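Local coordinates for protein peptidoglycan N-acetylglucosamine deacetylase (Bacillus cereus, PDB 4L1G) that removes acetyl groups from the N-acetylglucosamine residues of bacterial peptidoglycan, and also of chitin substrates, as a zinc-dependent hydrolase of the polysaccharide deacetylase family, at residues A[210-215]-A[220-225]; A[98-103]-A[245-250]. One frame throughout, in Å; residues are numbered along the deposited sequence.

Interaction 1 of 2, residues A[210-215]-A[220-225]; sequences NNVLGN and SVILQH. With ACT (acetate ion), chain F.
Val212 and Ile222 pack helix against strand inside a beta-alpha-beta unit of the deacetylase barrel, in which strand 195-196, helix 205-215 and strand 221-225 follow one another and the two strands run parallel. The contact is apolar and small, with 116 Å² buried over both sides. Its evidence is one methyl pair: CG1 of Val212 lies 3.9 Å from CD1 of Ile222; the two side chains cross at about a right angle, and these terminal methyls make the contact. In Val212, CG1 stands opposite the backbone N (chi1 171°) and is the branch that reaches the strand. Ile222 sends CG1 to the side away from its carbonyl carbon and then extends (chi2 166°), which carries CD1 out to the helix. Ile242 of helix 233-248 also packs on Val212, while Val195 packs on Ile222. Further along the chain, O of Asn215 and OG of Ser220 are 4.1 Å apart; that hydroxyl has its hydrogen bond with Phe217 N. Asn215 turns its amide back along the helix, and its ND2 donates to O of Asn211 over 2.8 Å, with the donor tilted out of the carbonyl plane. The same strand delivers His225, the predicted proton donor, to the active site, where its side chain touches Asp80 and Asp81, the latter a zinc ligand. An acetate ion, probably from the crystallisation liquor, sits at the ring edge: NE2 of His225 donates to its OXT over 2.9 Å, with a bent N-H...O angle of 143°.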
loop_
_atom_site.group_PDB
_atom_site.type_symbol
_atom_site.label_atom_id
_atom_site.label_comp_id
_atom_site.label_asym_id
_atom_site.label_seq_id
_atom_site.Cartn_x
_atom_site.Cartn_y
_atom_site.Cartn_z
ATOM N N ASN A 210 1.527 13.532 14.414
ATOM C CA ASN A 210 2.257 13.251 15.646
ATOM C C ASN A 210 2.503 11.758 15.818
ATOM O O ASN A 210 3.547 11.340 16.321
ATOM C CB ASN A 210 1.511 13.804 16.863
ATOM C CG ASN A 210 1.418 15.320 16.854
ATOM O OD1 ASN A 210 2.156 15.999 16.138
ATOM N ND2 ASN A 210 0.508 15.858 17.659
ATOM N N ASN A 211 1.530 10.961 15.393
ATOM C CA ASN A 211 1.647 9.513 15.416
ATOM C C ASN A 211 2.762 9.037 14.489
ATOM O O ASN A 211 3.665 8.316 14.914
ATOM C CB ASN A 211 0.309 8.881 15.024
ATOM C CG ASN A 211 0.376 7.367 14.920
ATOM O OD1 ASN A 211 1.249 6.723 15.505
ATOM N ND2 ASN A 211 -0.558 6.790 14.173
ATOM N N VAL A 212 2.694 9.450 13.226
ATOM C CA VAL A 212 3.677 9.045 12.223
ATOM C C VAL A 212 5.098 9.470 12.588
ATOM O O VAL A 212 6.024 8.666 12.524
ATOM C CB VAL A 212 3.321 9.594 10.820
ATOM C CG1 VAL A 212 4.462 9.358 9.844
ATOM C CG2 VAL A 212 2.044 8.953 10.308
ATOM N N LEU A 213 5.264 10.732 12.978
ATOM C CA LEU A 213 6.585 11.259 13.314
ATOM C C LEU A 213 7.164 10.622 14.573
ATOM O O LEU A 213 8.383 10.554 14.741
ATOM C CB LEU A 213 6.540 12.781 13.476
ATOM C CG LEU A 213 6.967 13.604 12.259
ATOM C CD1 LEU A 213 8.430 13.338 11.926
ATOM C CD2 LEU A 213 6.082 13.303 11.061
ATOM N N GLY A 214 6.287 10.159 15.456
ATOM C CA GLY A 214 6.719 9.545 16.695
ATOM C C GLY A 214 7.110 8.090 16.532
ATOM O O GLY A 214 7.816 7.539 17.377
ATOM N N ASN A 215 6.660 7.463 15.447
ATOM C CA ASN A 215 6.872 6.028 15.261
ATOM C C ASN A 215 7.583 5.641 13.964
ATOM O O ASN A 215 7.688 4.456 13.645
ATOM C CB ASN A 215 5.544 5.272 15.368
ATOM C CG ASN A 215 4.889 5.434 16.728
ATOM O OD1 ASN A 215 5.247 4.748 17.688
ATOM N ND2 ASN A 215 3.925 6.344 16.819
ATOM N N SER A 220 10.634 2.355 7.596
ATOM C CA SER A 220 9.219 2.346 7.970
ATOM C C SER A 220 8.271 2.303 6.769
ATOM O O SER A 220 8.437 3.046 5.797
ATOM C CB SER A 220 8.875 3.554 8.848
ATOM O OG SER A 220 9.470 3.448 10.132
ATOM N N VAL A 221 7.281 1.421 6.847
ATOM C CA VAL A 221 6.198 1.398 5.876
ATOM C C VAL A 221 4.935 1.936 6.537
ATOM O O VAL A 221 4.408 1.341 7.476
ATOM C CB VAL A 221 5.949 -0.017 5.320
ATOM C CG1 VAL A 221 4.730 -0.023 4.411
ATOM C CG2 VAL A 221 7.178 -0.513 4.574
ATOM N N ILE A 222 4.466 3.077 6.045
ATOM C CA ILE A 222 3.335 3.779 6.641
ATOM C C ILE A 222 2.024 3.367 5.971
ATOM O O ILE A 222 1.975 3.184 4.754
ATOM C CB ILE A 222 3.534 5.306 6.526
ATOM C CG1 ILE A 222 4.886 5.703 7.132
ATOM C CG2 ILE A 222 2.396 6.060 7.197
ATOM C CD1 ILE A 222 5.335 7.106 6.774
ATOM N N LEU A 223 0.970 3.208 6.771
ATOM C CA LEU A 223 -0.339 2.818 6.247
ATOM C C LEU A 223 -1.367 3.944 6.307
ATOM O O LEU A 223 -1.703 4.440 7.384
ATOM C CB LEU A 223 -0.889 1.600 6.993
ATOM C CG LEU A 223 -2.327 1.210 6.629
ATOM C CD1 LEU A 223 -2.405 0.682 5.204
ATOM C CD2 LEU A 223 -2.899 0.196 7.608
ATOM N N GLN A 224 -1.865 4.333 5.139
ATOM C CA GLN A 224 -2.999 5.245 5.045
ATOM C C GLN A 224 -4.056 4.659 4.109
ATOM O O GLN A 224 -3.818 3.641 3.456
ATOM C CB GLN A 224 -2.548 6.622 4.561
ATOM C CG GLN A 224 -1.831 7.434 5.621
ATOM C CD GLN A 224 -1.216 8.697 5.067
ATOM O OE1 GLN A 224 -0.179 8.655 4.403
ATOM N NE2 GLN A 224 -1.852 9.833 5.333
ATOM N N HIS A 225 -5.221 5.298 4.047
ATOM C CA HIS A 225 -6.321 4.784 3.239
ATOM C C HIS A 225 -6.884 5.820 2.271
ATOM O O HIS A 225 -6.842 7.021 2.531
ATOM C CB HIS A 225 -7.451 4.257 4.133
ATOM C CG HIS A 225 -7.084 3.038 4.921
ATOM N ND1 HIS A 225 -6.490 3.102 6.164
ATOM C CD2 HIS A 225 -7.225 1.719 4.641
ATOM C CE1 HIS A 225 -6.282 1.878 6.615
ATOM N NE2 HIS A 225 -6.718 1.021 5.710
HETATM C C ACT F . -6.278 -2.804 5.293
HETATM O O ACT F . -7.290 -3.192 5.915
HETATM O OXT ACT F . -6.370 -1.680 4.756
HETATM C CH3 ACT F . -5.031 -3.634 5.195
#

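Interaction 2 of 2, residues A[98-103]-A[245-250]; sequences HNVKAT and QLKTKG
The ammonium NZ of Lys247 donates a 2.7 Å hydrogen bond to the carbonyl O of His98. The angle at that oxygen, C=O...NZ, is 156°, and the donor is tilted 15° from the carbonyl plane, so the approach is close to head-on. Reach explains how the bond spans two backbones that stay well apart: CA of His98 and CA of Lys247, the nearest such pair, are 10.2 Å from each other. Lys247 bridges the gap with a chain extended at every bond beyond CG. The aliphatic part of the lysine contributes as well. Its CE lies 4.0 Å from CG1 of Val100, the branch that sits opposite the valine's carbonyl carbon, and the two side chains meet at a slant. One methyl thus rests against the last methylene while the ammonium goes on to the carbonyl.

The contact joins the loop just after helix 89-97 to the last turn of helix 233-248, both within the NodB homology region. Asn99, with positive phi, is the C-prime residue of a Schellman motif closing helix 89-97, in which Val100 N returns to Leu95 O and Asn99 N to Lys96 O. A second Schellman motif finishes helix 233-248, with Gly250 at C-prime: its N bonds to Lys247 O over 2.9 Å, and Ala251 N to Leu246 O. A positive charge near the C-terminal end of helix 89-97 would probably interact favourably with the helix dipole. Beside the bond, the His98 side chain packs on Asp240 and Ile243 of helix 233-248, and Val100 also touches Ile243. ND1 of His98 is hydrogen-bonded to Lys94 O, and remains 6.8 Å from NZ of Lys247.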
loop_
_atom_site.group_PDB
_atom_site.type_symbol
_atom_site.label_atom_id
_atom_site.label_comp_id
_atom_site.label_asym_id
_atom_site.label_seq_id
_atom_site.Cartn_x
_atom_site.Cartn_y
_atom_site.Cartn_z
ATOM N N HIS A 98 4.780 17.598 -3.372
ATOM C CA HIS A 98 5.882 17.324 -2.457
ATOM C C HIS A 98 6.972 16.492 -3.126
ATOM O O HIS A 98 7.928 16.075 -2.471
ATOM C CB HIS A 98 5.384 16.623 -1.192
ATOM C CG HIS A 98 4.636 17.522 -0.259
ATOM N ND1 HIS A 98 3.264 17.647 -0.283
ATOM C CD2 HIS A 98 5.073 18.345 0.725
ATOM C CE1 HIS A 98 2.886 18.505 0.647
ATOM N NE2 HIS A 98 3.963 18.944 1.271
ATOM N N ASN A 99 6.815 16.252 -4.426
ATOM C CA ASN A 99 7.808 15.523 -5.217
ATOM C C ASN A 99 8.089 14.114 -4.678
ATOM O O ASN A 99 9.235 13.670 -4.633
ATOM C CB ASN A 99 9.107 16.339 -5.319
ATOM C CG ASN A 99 10.076 15.782 -6.350
ATOM O OD1 ASN A 99 9.673 15.307 -7.411
ATOM N ND2 ASN A 99 11.363 15.826 -6.030
ATOM N N VAL A 100 7.039 13.412 -4.261
ATOM C CA VAL A 100 7.209 12.054 -3.754
ATOM C C VAL A 100 6.356 11.033 -4.499
ATOM O O VAL A 100 5.255 11.337 -4.960
ATOM C CB VAL A 100 6.911 11.953 -2.240
ATOM C CG1 VAL A 100 7.940 12.742 -1.439
ATOM C CG2 VAL A 100 5.510 12.435 -1.940
ATOM N N LYS A 101 6.885 9.822 -4.618
ATOM C CA LYS A 101 6.131 8.706 -5.163
ATOM C C LYS A 101 5.675 7.819 -4.013
ATOM O O LYS A 101 6.353 7.720 -2.990
ATOM C CB LYS A 101 6.988 7.895 -6.136
ATOM C CG LYS A 101 7.688 8.724 -7.202
ATOM C CD LYS A 101 6.697 9.440 -8.098
ATOM C CE LYS A 101 7.418 10.257 -9.158
ATOM N NZ LYS A 101 6.465 11.023 -10.003
ATOM N N ALA A 102 4.523 7.180 -4.180
ATOM C CA ALA A 102 4.004 6.279 -3.163
ATOM C C ALA A 102 3.530 4.980 -3.796
ATOM O O ALA A 102 3.655 4.782 -5.005
ATOM C CB ALA A 102 2.872 6.940 -2.392
ATOM N N THR A 103 2.985 4.097 -2.969
ATOM C CA THR A 103 2.492 2.814 -3.439
ATOM C C THR A 103 1.009 2.690 -3.120
ATOM O O THR A 103 0.583 2.962 -1.996
ATOM C CB THR A 103 3.271 1.651 -2.797
ATOM O OG1 THR A 103 4.676 1.864 -2.979
ATOM C CG2 THR A 103 2.879 0.325 -3.430
ATOM N N GLN A 245 8.202 17.257 7.453
ATOM C CA GLN A 245 8.767 17.003 8.779
ATOM C C GLN A 245 9.692 15.788 8.801
ATOM O O GLN A 245 10.691 15.777 9.519
ATOM C CB GLN A 245 7.669 16.869 9.840
ATOM C CG GLN A 245 7.034 18.195 10.239
ATOM C CD GLN A 245 6.029 18.052 11.370
ATOM O OE1 GLN A 245 6.091 17.107 12.155
ATOM N NE2 GLN A 245 5.096 18.993 11.453
ATOM N N LEU A 246 9.364 14.769 8.013
ATOM C CA LEU A 246 10.231 13.601 7.897
ATOM C C LEU A 246 11.466 13.918 7.057
ATOM O O LEU A 246 12.571 13.475 7.373
ATOM C CB LEU A 246 9.472 12.402 7.318
ATOM C CG LEU A 246 8.720 11.544 8.340
ATOM C CD1 LEU A 246 7.843 10.502 7.658
ATOM C CD2 LEU A 246 9.698 10.878 9.304
ATOM N N LYS A 247 11.270 14.690 5.989
ATOM C CA LYS A 247 12.374 15.113 5.131
ATOM C C LYS A 247 13.414 15.907 5.912
ATOM O O LYS A 247 14.609 15.804 5.644
ATOM C CB LYS A 247 11.862 15.953 3.958
ATOM C CG LYS A 247 11.205 15.158 2.842
ATOM C CD LYS A 247 10.787 16.079 1.705
ATOM C CE LYS A 247 10.253 15.302 0.513
ATOM N NZ LYS A 247 9.887 16.212 -0.607
ATOM N N THR A 248 12.946 16.698 6.874
ATOM C CA THR A 248 13.823 17.506 7.717
ATOM C C THR A 248 14.768 16.620 8.527
ATOM O O THR A 248 15.922 16.976 8.762
ATOM C CB THR A 248 13.007 18.412 8.666
ATOM O OG1 THR A 248 12.200 19.305 7.892
ATOM C CG2 THR A 248 13.923 19.230 9.566
ATOM N N LYS A 249 14.276 15.452 8.930
ATOM C CA LYS A 249 15.082 14.501 9.689
ATOM C C LYS A 249 15.973 13.658 8.780
ATOM O O LYS A 249 16.632 12.725 9.238
ATOM C CB LYS A 249 14.183 13.597 10.536
ATOM C CG LYS A 249 13.298 14.355 11.513
ATOM C CD LYS A 249 12.315 13.429 12.219
ATOM C CE LYS A 249 13.034 12.381 13.050
ATOM N NZ LYS A 249 12.086 11.608 13.901
ATOM N N GLY A 250 15.987 13.985 7.492
ATOM C CA GLY A 250 16.854 13.310 6.543
ATOM C C GLY A 250 16.190 12.186 5.770
ATOM O O GLY A 250 16.830 11.538 4.945
#

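Helix 233-248 connects the two contacts, whose centres lie about 12 Å apart: interaction 2 uses its C-terminal end, and the helix follows strand 221-225 of interaction 1 in the chain. Leu213, on helix 205-215, packs its CD1 3.8 Å from CD2 of Leu246. Interaction 1 is mostly buried and apolar, joining neighbours within one beta-alpha-beta unit on a strand that leads to the active site. Interaction 2 is partly exposed, polar at its centre, and brings together segments with 141 residues between them, away from the annotated sites. In sequence, the local contact is nested inside the loop closed by the distant one.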